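Local coordinates for protein salivary nitrophorin (Cimex lectularius, PDB 2IMQ) that carries nitric oxide on a cysteine-ligated heme in bed bug saliva and delivers it to the victim during feeding, causing vasodilation, at residues A[81-86]-A[133-138]; A[92-97]-A[122-127]; A[214-219]-A[245-250]. All blocks are in the same frame, centred on the assembly; numbering follows the deposited sequence.

Interaction 1: residues A[81-86]-A[133-138]; sequences TETMGL and TSRMSD
Met84 and Leu86 pack against Arg135 and Thr133 in a sheet-on-sheet contact in the interior of the DNase I-like beta-sandwich. Strand 84-86 belongs to one sheet and strand 133-135 to the other; the two short axes run antiparallel, at 177°, and approach to 7.7 Å, a separation filled by side chains. Met84 does much of this filling. Its CG lies 3.6 Å from Arg135 CB. Met84 SD touches the same carbon and the backbone beside it, 3.8 Å from Ser134 C. Two residues along each strand, Thr133 CG2 meets Leu86 CB at 4.0 Å, a plain apolar contact, while Thr133 OG1 finds its partner in Ile169 O.

Thr83, in the turn just before the strand, meets the outer part of the arginine. The two side chains cross at about a right angle: Thr83 CB comes to 3.8 Å from Arg135 NE, and Thr83 CG2 lies over one face of the guanidinium, 4.0 Å from NH2. Arg135 leaves the backbone with CG anti to N, and the bend at chi2 (-75°) swings CD to 4.0 Å from Thr83 OG1. Outside the two segments, Arg135 NH1 is hydrogen-bonded to Ser115 OG and Thr83 OG1 to Lys114 O. Within the turn, Thr81 OG1 accepts weak hydrogen bonds from the backbone N of Thr83 and of Met84.

Strand 39-46 lies beside 84-91 and brings Ala43 against both Leu86 and Thr133, while Ile118 of strand 116-124, next to 127-135 in its sheet, packs on Met84 and Leu86.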
ATOM      1  N   THR A  81      -9.909  -9.623   4.335  1.00 24.10           N
ATOM      2  CA  THR A  81     -10.296  -9.858   5.725  1.00 23.81           C
ATOM      3  C   THR A  81     -11.395  -8.870   6.069  1.00 23.78           C
ATOM      4  O   THR A  81     -11.926  -8.181   5.191  1.00 28.07           O
ATOM      5  CB  THR A  81      -9.111  -9.736   6.686  1.00 24.62           C
ATOM      6  OG1 THR A  81      -8.671  -8.373   6.730  1.00 25.95           O
ATOM      7  CG2 THR A  81      -7.921 -10.534   6.231  1.00 27.23           C
ATOM      8  N   GLU A  82     -11.769  -8.760   7.324  1.00 24.24           N
ATOM      9  CA  GLU A  82     -12.756  -7.760   7.634  1.00 25.53           C
ATOM     10  C   GLU A  82     -12.270  -6.316   7.391  1.00 24.72           C
ATOM     11  O   GLU A  82     -13.094  -5.469   7.059  1.00 26.48           O
ATOM     12  CB  GLU A  82     -13.280  -7.931   9.058  1.00 28.05           C
ATOM     13  CG  GLU A  82     -14.534  -8.793   9.122  1.00 32.71           C
ATOM     14  CD  GLU A  82     -15.712  -8.086   8.492  1.00 38.30           C
ATOM     15  OE1 GLU A  82     -16.200  -7.090   9.081  1.00 45.01           O
ATOM     16  OE2 GLU A  82     -16.129  -8.491   7.396  1.00 37.14           O
ATOM     17  N   THR A  83     -10.962  -6.075   7.534  1.00 23.37           N
ATOM     18  CA  THR A  83     -10.441  -4.727   7.505  1.00 21.64           C
ATOM     19  C   THR A  83      -9.425  -4.478   6.434  1.00 20.48           C
ATOM     20  O   THR A  83      -9.008  -3.333   6.280  1.00 19.86           O
ATOM     21  CB  THR A  83      -9.797  -4.340   8.843  1.00 21.55           C
ATOM     22  OG1 THR A  83      -8.673  -5.199   9.082  1.00 25.24           O
ATOM     23  CG2 THR A  83     -10.792  -4.498   9.988  1.00 23.88           C
ATOM     24  N   MET A  84      -8.993  -5.505   5.719  1.00 19.08           N
ATOM     25  CA  MET A  84      -7.923  -5.356   4.714  1.00 18.59           C
ATOM     26  C   MET A  84      -8.298  -6.075   3.411  1.00 18.54           C
ATOM     27  O   MET A  84      -8.973  -7.084   3.415  1.00 20.49           O
ATOM     28  CB  MET A  84      -6.598  -5.936   5.158  1.00 19.65           C
ATOM     29  CG  MET A  84      -5.943  -5.271   6.383  1.00 20.62           C
ATOM     30  SD  MET A  84      -4.498  -6.093   6.890  1.00 22.42           S
ATOM     31  CE  MET A  84      -5.271  -7.377   7.810  1.00 24.80           C
ATOM     32  N   GLY A  85      -7.779  -5.574   2.309  1.00 18.72           N
ATOM     33  CA  GLY A  85      -7.881  -6.224   1.016  1.00 17.77           C
ATOM     34  C   GLY A  85      -6.543  -6.036   0.293  1.00 18.58           C
ATOM     35  O   GLY A  85      -5.962  -4.934   0.300  1.00 18.14           O
ATOM     36  N   LEU A  86      -6.038  -7.100  -0.338  1.00 18.18           N
ATOM     37  CA  LEU A  86      -4.842  -7.002  -1.147  1.00 17.12           C
ATOM     38  C   LEU A  86      -5.059  -7.815  -2.412  1.00 17.24           C
ATOM     39  O   LEU A  86      -5.405  -8.995  -2.345  1.00 18.79           O
ATOM     40  CB  LEU A  86      -3.620  -7.585  -0.437  1.00 18.00           C
ATOM     41  CG  LEU A  86      -2.270  -7.570  -1.157  1.00 17.99           C
ATOM     42  CD1 LEU A  86      -1.796  -6.141  -1.493  1.00 18.42           C
ATOM     43  CD2 LEU A  86      -1.253  -8.333  -0.342  1.00 19.33           C
ATOM     44  N   THR A 133       0.438  -5.927   2.832  1.00 14.27           N
ATOM     45  CA  THR A 133      -0.329  -4.836   3.472  1.00 14.22           C
ATOM     46  C   THR A 133      -0.578  -5.164   4.950  1.00 14.42           C
ATOM     47  O   THR A 133      -0.510  -6.332   5.353  1.00 16.41           O
ATOM     48  CB  THR A 133      -1.638  -4.528   2.705  1.00 15.29           C
ATOM     49  OG1 THR A 133      -2.166  -3.248   3.121  1.00 15.20           O
ATOM     50  CG2 THR A 133      -2.700  -5.525   2.917  1.00 16.00           C
ATOM     51  N   SER A 134      -0.867  -4.153   5.760  1.00 14.30           N
ATOM     52  CA  SER A 134      -1.052  -4.361   7.169  1.00 13.98           C
ATOM     53  C   SER A 134      -1.977  -3.314   7.722  1.00 14.43           C
ATOM     54  O   SER A 134      -2.217  -2.263   7.109  1.00 16.18           O
ATOM     55  CB  SER A 134       0.283  -4.356   7.866  1.00 15.42           C
ATOM     56  OG  SER A 134       0.937  -3.090   7.688  1.00 15.52           O
ATOM     57  N   ARG A 135      -2.460  -3.592   8.916  1.00 14.30           N
ATOM     58  CA  ARG A 135      -3.468  -2.726   9.558  1.00 15.85           C
ATOM     59  C   ARG A 135      -3.340  -2.902  11.054  1.00 16.91           C
ATOM     60  O   ARG A 135      -3.321  -4.036  11.553  1.00 18.20           O
ATOM     61  CB  ARG A 135      -4.876  -3.131   9.111  1.00 18.64           C
ATOM     62  CG  ARG A 135      -6.025  -2.338   9.625  1.00 19.36           C
ATOM     63  CD  ARG A 135      -6.422  -2.571  11.026  1.00 23.55           C
ATOM     64  NE  ARG A 135      -7.782  -2.095  11.201  1.00 24.53           N
ATOM     65  CZ  ARG A 135      -8.400  -2.086  12.357  1.00 24.56           C
ATOM     66  NH1 ARG A 135      -7.790  -2.596  13.402  1.00 25.18           N
ATOM     67  NH2 ARG A 135      -9.634  -1.607  12.452  1.00 27.63           N
ATOM     68  N   MET A 136      -3.203  -1.808  11.770  1.00 16.21           N
ATOM     69  CA  MET A 136      -3.130  -1.847  13.229  1.00 17.53           C
ATOM     70  C   MET A 136      -3.988  -0.708  13.770  1.00 17.55           C
ATOM     71  O   MET A 136      -4.080   0.369  13.170  1.00 20.26           O
ATOM     72  CB  MET A 136      -1.722  -1.669  13.698  1.00 17.56           C
ATOM     73  CG  MET A 136      -1.490  -1.944  15.154  1.00 19.57           C
ATOM     74  SD  MET A 136      -1.879  -3.618  15.594  1.00 27.77           S
ATOM     75  CE  MET A 136      -0.577  -4.515  14.742  1.00 33.29           C
ATOM     76  N   SER A 137      -4.565  -0.935  14.954  1.00 20.14           N
ATOM     77  CA  SER A 137      -5.334   0.084  15.689  1.00 20.71           C
ATOM     78  C   SER A 137      -4.446   0.827  16.673  1.00 18.50           C
ATOM     79  O   SER A 137      -3.499   0.250  17.169  1.00 22.45           O
ATOM     80  CB  SER A 137      -6.494  -0.600  16.462  1.00 22.82           C
ATOM     81  OG  SER A 137      -6.031  -1.417  17.492  1.00 32.04           O
ATOM     82  N   ASP A 138      -4.765   2.046  17.010  1.00 18.58           N
ATOM     83  CA  ASP A 138      -4.043   2.769  18.012  1.00 19.40           C
ATOM     84  C   ASP A 138      -4.046   2.071  19.338  1.00 18.10           C
ATOM     85  O   ASP A 138      -3.109   2.193  20.084  1.00 18.80           O
ATOM     86  CB  ASP A 138      -4.704   4.135  18.198  1.00 19.52           C
ATOM     87  CG  ASP A 138      -4.194   5.156  17.253  1.00 24.49           C
ATOM     88  OD1 ASP A 138      -3.337   4.852  16.430  1.00 23.66           O
ATOM     89  OD2 ASP A 138      -4.511   6.348  17.335  1.00 30.89           O
TER

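Interaction 2: residues A[92-97]-A[122-127]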
ATOM      1  N   GLU A  92      -0.053 -11.470 -18.006  1.00 26.52           N
ATOM      2  CA  GLU A  92      -0.056 -12.898 -18.269  1.00 27.42           C
ATOM      3  C   GLU A  92       1.209 -13.373 -19.000  1.00 27.51           C
ATOM      4  O   GLU A  92       1.680 -14.466 -18.756  1.00 27.65           O
ATOM      5  CB  GLU A  92      -1.305 -13.232 -19.087  1.00 27.77           C
ATOM      6  CG  GLU A  92      -1.340 -14.630 -19.668  1.00 30.18           C
ATOM      7  CD  GLU A  92      -1.262 -15.708 -18.623  1.00 36.69           C
ATOM      8  OE1 GLU A  92      -1.780 -15.474 -17.502  1.00 37.35           O
ATOM      9  OE2 GLU A  92      -0.674 -16.774 -18.933  1.00 40.34           O
ATOM     10  N   LYS A  93       1.776 -12.540 -19.850  1.00 27.16           N
ATOM     11  CA  LYS A  93       2.975 -12.936 -20.607  1.00 29.07           C
ATOM     12  C   LYS A  93       4.208 -13.278 -19.742  1.00 29.14           C
ATOM     13  O   LYS A  93       5.118 -13.926 -20.199  1.00 29.63           O
ATOM     14  CB  LYS A  93       3.314 -11.879 -21.652  1.00 29.54           C
ATOM     15  CG  LYS A  93       3.823 -10.602 -21.078  1.00 31.69           C
ATOM     16  CD  LYS A  93       4.464  -9.740 -22.128  1.00 33.08           C
ATOM     17  CE  LYS A  93       4.664  -8.338 -21.614  1.00 35.44           C
ATOM     18  NZ  LYS A  93       4.883  -7.378 -22.716  1.00 38.05           N
ATOM     19  N   HIS A  94       4.231 -12.882 -18.468  1.00 27.69           N
ATOM     20  CA  HIS A  94       5.391 -13.153 -17.624  1.00 27.51           C
ATOM     21  C   HIS A  94       5.279 -14.469 -16.851  1.00 27.15           C
ATOM     22  O   HIS A  94       6.235 -14.900 -16.201  1.00 28.53           O
ATOM     23  CB  HIS A  94       5.546 -12.001 -16.638  1.00 25.86           C
ATOM     24  CG  HIS A  94       5.795 -10.685 -17.289  1.00 28.36           C
ATOM     25  ND1 HIS A  94       6.716 -10.503 -18.298  1.00 28.50           N
ATOM     26  CD2 HIS A  94       5.278  -9.464 -17.032  1.00 26.53           C
ATOM     27  CE1 HIS A  94       6.753  -9.230 -18.638  1.00 28.90           C
ATOM     28  NE2 HIS A  94       5.899  -8.575 -17.868  1.00 26.76           N
ATOM     29  N   LEU A  95       4.109 -15.076 -16.865  1.00 27.10           N
ATOM     30  CA  LEU A  95       3.800 -16.161 -15.954  1.00 28.25           C
ATOM     31  C   LEU A  95       4.246 -17.524 -16.498  1.00 29.15           C
ATOM     32  O   LEU A  95       3.938 -17.876 -17.635  1.00 30.04           O
ATOM     33  CB  LEU A  95       2.320 -16.210 -15.640  1.00 29.90           C
ATOM     34  CG  LEU A  95       1.752 -14.897 -15.068  1.00 30.19           C
ATOM     35  CD1 LEU A  95       0.321 -15.140 -14.697  1.00 32.40           C
ATOM     36  CD2 LEU A  95       2.532 -14.323 -13.852  1.00 27.05           C
ATOM     37  N   ASP A  96       5.018 -18.239 -15.681  1.00 29.32           N
ATOM     38  CA  ASP A  96       5.340 -19.668 -15.930  1.00 30.48           C
ATOM     39  C   ASP A  96       4.769 -20.433 -14.741  1.00 30.71           C
ATOM     40  O   ASP A  96       5.281 -20.350 -13.605  1.00 29.23           O
ATOM     41  CB  ASP A  96       6.841 -19.884 -16.091  1.00 30.83           C
ATOM     42  CG  ASP A  96       7.207 -21.375 -16.339  1.00 32.87           C
ATOM     43  OD1 ASP A  96       6.303 -22.229 -16.334  1.00 37.76           O
ATOM     44  OD2 ASP A  96       8.393 -21.769 -16.518  1.00 39.46           O
ATOM     45  N   GLN A  97       3.669 -21.135 -14.957  1.00 31.67           N
ATOM     46  CA  GLN A  97       2.993 -21.824 -13.864  1.00 32.71           C
ATOM     47  C   GLN A  97       3.867 -22.798 -13.089  1.00 32.01           C
ATOM     48  O   GLN A  97       3.589 -23.094 -11.923  1.00 32.47           O
ATOM     49  CB  GLN A  97       1.771 -22.558 -14.373  1.00 33.11           C
ATOM     50  CG  GLN A  97       1.046 -23.383 -13.302  1.00 35.87           C
ATOM     51  CD  GLN A  97      -0.355 -23.819 -13.699  1.00 38.03           C
ATOM     52  OE1 GLN A  97      -0.587 -24.276 -14.838  1.00 46.20           O
ATOM     53  NE2 GLN A  97      -1.297 -23.728 -12.747  1.00 41.65           N
ATOM     54  N   PHE A 122       5.165 -14.298  -5.255  1.00 20.22           N
ATOM     55  CA  PHE A 122       5.209 -15.068  -6.546  1.00 19.98           C
ATOM     56  C   PHE A 122       6.515 -14.837  -7.233  1.00 20.73           C
ATOM     57  O   PHE A 122       7.242 -13.866  -6.977  1.00 22.94           O
ATOM     58  CB  PHE A 122       4.041 -14.639  -7.461  1.00 20.82           C
ATOM     59  CG  PHE A 122       4.150 -13.218  -7.962  1.00 21.54           C
ATOM     60  CD1 PHE A 122       4.752 -12.963  -9.166  1.00 22.31           C
ATOM     61  CD2 PHE A 122       3.623 -12.130  -7.223  1.00 21.91           C
ATOM     62  CE1 PHE A 122       4.890 -11.703  -9.636  1.00 24.37           C
ATOM     63  CE2 PHE A 122       3.764 -10.833  -7.698  1.00 24.34           C
ATOM     64  CZ  PHE A 122       4.394 -10.615  -8.892  1.00 24.73           C
ATOM     65  N   THR A 123       6.850 -15.770  -8.128  1.00 22.18           N
ATOM     66  CA  THR A 123       8.116 -15.699  -8.788  1.00 23.97           C
ATOM     67  C   THR A 123       7.920 -15.604 -10.281  1.00 23.87           C
ATOM     68  O   THR A 123       7.150 -16.362 -10.862  1.00 25.00           O
ATOM     69  CB  THR A 123       8.889 -17.000  -8.465  1.00 24.52           C
ATOM     70  OG1 THR A 123       9.274 -16.995  -7.079  1.00 26.67           O
ATOM     71  CG2 THR A 123      10.166 -17.078  -9.254  1.00 26.50           C
ATOM     72  N   ILE A 124       8.629 -14.669 -10.903  1.00 23.58           N
ATOM     73  CA  ILE A 124       8.705 -14.566 -12.355  1.00 25.51           C
ATOM     74  C   ILE A 124      10.150 -14.367 -12.735  1.00 25.74           C
ATOM     75  O   ILE A 124      10.885 -13.635 -12.084  1.00 27.11           O
ATOM     76  CB  ILE A 124       7.763 -13.464 -12.986  1.00 24.79           C
ATOM     77  CG1 ILE A 124       7.969 -12.092 -12.356  1.00 24.97           C
ATOM     78  CG2 ILE A 124       6.343 -13.892 -12.816  1.00 25.80           C
ATOM     79  CD1 ILE A 124       7.195 -10.977 -13.075  1.00 25.67           C
ATOM     80  N   TYR A 125      10.573 -15.074 -13.788  1.00 26.53           N
ATOM     81  CA  TYR A 125      11.940 -14.999 -14.256  1.00 26.63           C
ATOM     82  C   TYR A 125      12.932 -15.315 -13.144  1.00 25.76           C
ATOM     83  O   TYR A 125      13.994 -14.687 -13.019  1.00 27.75           O
ATOM     84  CB  TYR A 125      12.197 -13.652 -14.907  1.00 27.57           C
ATOM     85  CG  TYR A 125      11.198 -13.310 -15.991  1.00 27.17           C
ATOM     86  CD1 TYR A 125      10.263 -12.291 -15.827  1.00 27.19           C
ATOM     87  CD2 TYR A 125      11.209 -13.983 -17.221  1.00 28.32           C
ATOM     88  CE1 TYR A 125       9.369 -11.974 -16.807  1.00 26.93           C
ATOM     89  CE2 TYR A 125      10.303 -13.668 -18.222  1.00 30.16           C
ATOM     90  CZ  TYR A 125       9.394 -12.665 -18.029  1.00 30.06           C
ATOM     91  OH  TYR A 125       8.515 -12.339 -19.039  1.00 31.01           O
ATOM     92  N   ASN A 126      12.542 -16.260 -12.313  1.00 25.56           N
ATOM     93  CA  ASN A 126      13.329 -16.699 -11.209  1.00 26.94           C
ATOM     94  C   ASN A 126      13.660 -15.633 -10.149  1.00 27.17           C
ATOM     95  O   ASN A 126      14.589 -15.792  -9.394  1.00 28.93           O
ATOM     96  CB  ASN A 126      14.614 -17.334 -11.735  1.00 28.59           C
ATOM     97  CG  ASN A 126      15.218 -18.265 -10.752  1.00 31.09           C
ATOM     98  OD1 ASN A 126      14.501 -19.002 -10.069  1.00 36.26           O
ATOM     99  ND2 ASN A 126      16.552 -18.221 -10.625  1.00 35.00           N
ATOM    100  N   LYS A 127      12.856 -14.575 -10.094  1.00 26.05           N
ATOM    101  CA  LYS A 127      12.939 -13.540  -9.059  1.00 25.14           C
ATOM    102  C   LYS A 127      11.654 -13.529  -8.266  1.00 25.16           C
ATOM    103  O   LYS A 127      10.572 -13.557  -8.852  1.00 24.69           O
ATOM    104  CB  LYS A 127      13.141 -12.182  -9.703  1.00 26.77           C
ATOM    105  CG  LYS A 127      14.379 -12.028 -10.536  1.00 29.82           C
ATOM    106  CD  LYS A 127      15.624 -12.193  -9.729  1.00 32.33           C
ATOM    107  CE  LYS A 127      16.857 -12.372 -10.615  1.00 34.10           C
ATOM    108  NZ  LYS A 127      17.318 -13.775 -10.532  1.00 39.58           N
TER
HETATM  109  O   HOH W   1       8.361 -16.330 -15.197  1.00 31.31           O
HETATM  110  O   HOH W   2       6.676 -17.743 -13.268  1.00 30.30           O
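His94 ND1 and Tyr125 OH are joined by a 2.7 Å hydrogen bond, nearly straight at 163°, in which either atom could be the donor. It ties a short 3-10 turn, residues 92-94, to the type I' turn of a two-residue beta-hairpin, Ile124 to Lys127, which links strands 116-124 and 127-135. The phenol oxygen lies at the imidazole edge, in the ring plane, and ND1 likewise lies in the plane of the tyrosine ring. The rings themselves are steeply inclined, their planes at 72°.

Beside this polar pair, Ile124 CG2 touches His94 O at 3.5 Å and Leu95 CD2 at 4.0 Å. The CB of Leu95 points away from the hairpin, but its end turns back far enough to make that apolar contact. Two waters fill in the backbone link: one donates to Thr123 O and accepts from Asp96 N; the other sits between His94 O and Tyr125 N.

The next shell fixes the imidazole. Its NE2 is hydrogen-bonded to Asp38 OD1, so both ring nitrogens are held and rotation about chi2 is restrained, while Lys93 CG lies over the centre of one face, 4.0 Å above the plane. Leu7 of strand 6-17 packs on both His94 and Ile124, and Tyr125 also rests on Pro4 and Leu282 near the chain ends. Positive phi at Tyr125 and Asn126 makes the tight reversal, closed by Lys127 N to Ile124 O at 3.0 Å. Over one face of the Tyr125 ring, offset toward its rim, lies His94 O, 4.2 Å above the plane.

Interaction 3: residues A[214-219]-A[245-250]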
ATOM      1  N   THR A 214      12.612   1.311   2.532  1.00 16.48           N
ATOM      2  CA  THR A 214      12.771   2.676   2.077  1.00 17.79           C
ATOM      3  C   THR A 214      11.456   3.176   1.606  1.00 15.46           C
ATOM      4  O   THR A 214      10.750   2.481   0.914  1.00 16.41           O
ATOM      5  CB  THR A 214      13.791   2.701   0.944  1.00 17.06           C
ATOM      6  OG1 THR A 214      15.031   2.101   1.388  1.00 21.51           O
ATOM      7  CG2 THR A 214      14.096   4.097   0.483  1.00 19.29           C
ATOM      8  N   GLU A 215      11.175   4.441   1.878  1.00 16.39           N
ATOM      9  CA  GLU A 215      10.045   5.104   1.275  1.00 15.92           C
ATOM     10  C   GLU A 215      10.565   6.050   0.170  1.00 16.18           C
ATOM     11  O   GLU A 215      11.560   6.732   0.349  1.00 17.60           O
ATOM     12  CB  GLU A 215       9.311   5.944   2.319  1.00 15.79           C
ATOM     13  CG  GLU A 215       8.014   6.510   1.803  1.00 15.48           C
ATOM     14  CD  GLU A 215       7.187   7.239   2.828  1.00 16.82           C
ATOM     15  OE1 GLU A 215       7.733   7.621   3.907  1.00 17.47           O
ATOM     16  OE2 GLU A 215       5.949   7.405   2.585  1.00 16.03           O
ATOM     17  N   PRO A 216       9.928   6.068  -0.984  1.00 16.48           N
ATOM     18  CA  PRO A 216      10.319   7.082  -1.971  1.00 16.76           C
ATOM     19  C   PRO A 216      10.170   8.481  -1.383  1.00 17.38           C
ATOM     20  O   PRO A 216       9.419   8.692  -0.417  1.00 17.56           O
ATOM     21  CB  PRO A 216       9.302   6.889  -3.077  1.00 17.32           C
ATOM     22  CG  PRO A 216       8.857   5.507  -2.949  1.00 17.09           C
ATOM     23  CD  PRO A 216       8.743   5.303  -1.401  1.00 16.99           C
ATOM     24  N   GLN A 217      10.907   9.448  -1.946  1.00 18.87           N
ATOM     25  CA  GLN A 217      10.733  10.834  -1.488  1.00 19.08           C
ATOM     26  C   GLN A 217       9.288  11.314  -1.620  1.00 18.88           C
ATOM     27  O   GLN A 217       8.639  11.153  -2.628  1.00 18.80           O
ATOM     28  CB  GLN A 217      11.615  11.807  -2.285  1.00 21.07           C
ATOM     29  CG  GLN A 217      11.403  13.253  -1.880  1.00 24.69           C
ATOM     30  CD  GLN A 217      12.184  14.305  -2.626  1.00 28.70           C
ATOM     31  OE1 GLN A 217      12.261  15.454  -2.126  1.00 35.36           O
ATOM     32  NE2 GLN A 217      12.741  13.965  -3.806  1.00 35.49           N
ATOM     33  N   VAL A 218       8.816  11.899  -0.536  1.00 19.03           N
ATOM     34  CA  VAL A 218       7.477  12.443  -0.469  1.00 18.42           C
ATOM     35  C   VAL A 218       7.532  13.923  -0.820  1.00 17.67           C
ATOM     36  O   VAL A 218       8.206  14.680  -0.178  1.00 18.43           O
ATOM     37  CB  VAL A 218       6.898  12.297   0.955  1.00 19.00           C
ATOM     38  CG1 VAL A 218       5.584  12.976   1.078  1.00 19.43           C
ATOM     39  CG2 VAL A 218       6.761  10.798   1.304  1.00 19.21           C
ATOM     40  N   THR A 219       6.765  14.309  -1.822  1.00 18.57           N
ATOM     41  CA  THR A 219       6.632  15.710  -2.227  1.00 19.29           C
ATOM     42  C   THR A 219       5.224  16.233  -2.138  1.00 18.78           C
ATOM     43  O   THR A 219       5.007  17.393  -2.469  1.00 22.21           O
ATOM     44  CB  THR A 219       7.152  15.904  -3.670  1.00 20.78           C
ATOM     45  OG1 THR A 219       6.321  15.184  -4.571  1.00 23.75           O
ATOM     46  CG2 THR A 219       8.487  15.347  -3.804  1.00 23.83           C
ATOM     47  N   ALA A 245       3.959   3.694   0.756  1.00 12.96           N
ATOM     48  CA  ALA A 245       4.611   2.591   0.021  1.00 13.07           C
ATOM     49  C   ALA A 245       6.051   2.510   0.410  1.00 14.05           C
ATOM     50  O   ALA A 245       6.785   3.500   0.312  1.00 15.69           O
ATOM     51  CB  ALA A 245       4.509   2.827  -1.497  1.00 15.43           C
ATOM     52  N   LEU A 246       6.454   1.338   0.860  1.00 13.49           N
ATOM     53  CA  LEU A 246       7.829   1.066   1.239  1.00 13.41           C
ATOM     54  C   LEU A 246       8.331  -0.048   0.334  1.00 14.78           C
ATOM     55  O   LEU A 246       7.592  -0.926  -0.109  1.00 15.38           O
ATOM     56  CB  LEU A 246       7.926   0.568   2.680  1.00 14.65           C
ATOM     57  CG  LEU A 246       7.331   1.448   3.718  1.00 14.65           C
ATOM     58  CD1 LEU A 246       7.502   0.787   5.085  1.00 16.90           C
ATOM     59  CD2 LEU A 246       7.897   2.866   3.676  1.00 16.70           C
ATOM     60  N   TYR A 247       9.631  -0.017   0.065  1.00 14.60           N
ATOM     61  CA  TYR A 247      10.262  -1.041  -0.767  1.00 15.17           C
ATOM     62  C   TYR A 247      11.589  -1.477  -0.225  1.00 15.54           C
ATOM     63  O   TYR A 247      12.240  -0.739   0.492  1.00 16.77           O
ATOM     64  CB  TYR A 247      10.466  -0.529  -2.198  1.00 16.11           C
ATOM     65  CG  TYR A 247      11.415   0.612  -2.388  1.00 16.47           C
ATOM     66  CD1 TYR A 247      12.771   0.393  -2.742  1.00 19.31           C
ATOM     67  CD2 TYR A 247      11.031   1.908  -2.230  1.00 17.23           C
ATOM     68  CE1 TYR A 247      13.666   1.459  -2.934  1.00 18.76           C
ATOM     69  CE2 TYR A 247      11.912   2.959  -2.454  1.00 17.84           C
ATOM     70  CZ  TYR A 247      13.214   2.747  -2.784  1.00 20.73           C
ATOM     71  OH  TYR A 247      14.042   3.861  -2.979  1.00 24.14           O
ATOM     72  N   LYS A 248      11.974  -2.689  -0.616  1.00 16.80           N
ATOM     73  CA  LYS A 248      13.248  -3.256  -0.200  1.00 17.60           C
ATOM     74  C   LYS A 248      13.546  -4.395  -1.139  1.00 18.42           C
ATOM     75  O   LYS A 248      12.650  -5.023  -1.676  1.00 17.48           O
ATOM     76  CB  LYS A 248      13.123  -3.842   1.235  1.00 19.89           C
ATOM     77  CG  LYS A 248      14.373  -4.187   1.990  1.00 20.89           C
ATOM     78  CD  LYS A 248      13.998  -4.578   3.430  1.00 22.71           C
ATOM     79  CE  LYS A 248      15.254  -4.976   4.162  1.00 26.67           C
ATOM     80  NZ  LYS A 248      15.030  -5.298   5.535  1.00 29.38           N
ATOM     81  N   SER A 249      14.826  -4.753  -1.193  1.00 19.08           N
ATOM     82  CA  SER A 249      15.296  -6.010  -1.795  1.00 18.34           C
ATOM     83  C   SER A 249      16.045  -6.792  -0.764  1.00 20.60           C
ATOM     84  O   SER A 249      16.825  -6.242  -0.035  1.00 20.86           O
ATOM     85  CB  SER A 249      16.243  -5.758  -2.951  1.00 18.67           C
ATOM     86  OG  SER A 249      16.776  -6.991  -3.509  1.00 19.74           O
ATOM     87  N   GLY A 250      15.793  -8.090  -0.751  1.00 21.37           N
ATOM     88  CA  GLY A 250      16.544  -9.000   0.077  1.00 21.21           C
ATOM     89  C   GLY A 250      17.859  -9.449  -0.535  1.00 21.55           C
ATOM     90  O   GLY A 250      18.645 -10.119   0.136  1.00 22.54           O
TER
HETATM   91  O   HOH W   3      14.956  -0.429   1.089  1.00 25.87           O
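Thr214 and Tyr247 pair through their backbones in a single antiparallel bridge of the hydrogen-bonded kind. Thr214 N donates to Tyr247 O and Tyr247 N to Thr214 O, each at 2.9 Å. Both carbonyls have more to do: Thr214 O receives a CA-H contact from Leu246, and Tyr247 O also accepts a bond from a water at 2.8 Å. The same water lies 2.5 Å from Thr214 OG1, a distance short enough to be doubtful.

Ala245 O fares differently. Pro216 CD, at 3.2 Å, and Glu215 CG press against it; the contact buries it, and it has no hydrogen-bonding partner in the model. Pro216 has no N-H to offer where the pairing might have continued. Glu215 OE2 is well provided for, with a salt bridge to Arg244 NE and a hydrogen bond to Tyr260 OH. That hydroxyl also bonds to Ala245 N, so one tyrosine serves both segments.

Around this polar frame the packing is apolar. Tyr247 CG sits between the backbone N and carbonyl carbon (chi1 65°), the crowded position, and the ring leans across Thr214, whose CB makes a CH-pi contact 4.0 Å from the centroid. Pro216 CG meets ring atom CE2, also at 4.0 Å. Next to the bridge, Leu246 CD2 packs on Glu215 CB at 3.6 Å.

Strand 243-248 is outermost in its sheet, so this is an edge-strand bridge: a loop segment after helix 201-206 joins the edge of the five-stranded sheet of the DNase I-like sandwich for one residue pair.

Overall arrangement
All three contacts involve the five-stranded sheet, through strands 127-135, 116-124 and 243-248 respectively. Interaction 1 lies between the two sheets, its centre about 11 Å from the chain centre, and the centre of interaction 3 is equally far out on the opposite side; the two centres are about 20 Å apart. Interaction 2 is nested in the chain loop that interaction 1 closes, yet its centre is about 27 Å from that of interaction 1 and 23 Å from that of interaction 3. None touches another. Interaction 1 comes nearest the heme: Gly85 is about 7 Å from the heme and about 10 Å from the side chain of Cys60, the proximal iron ligand. In interaction 2, the Leu95 side chain is about 13 Å from the heme.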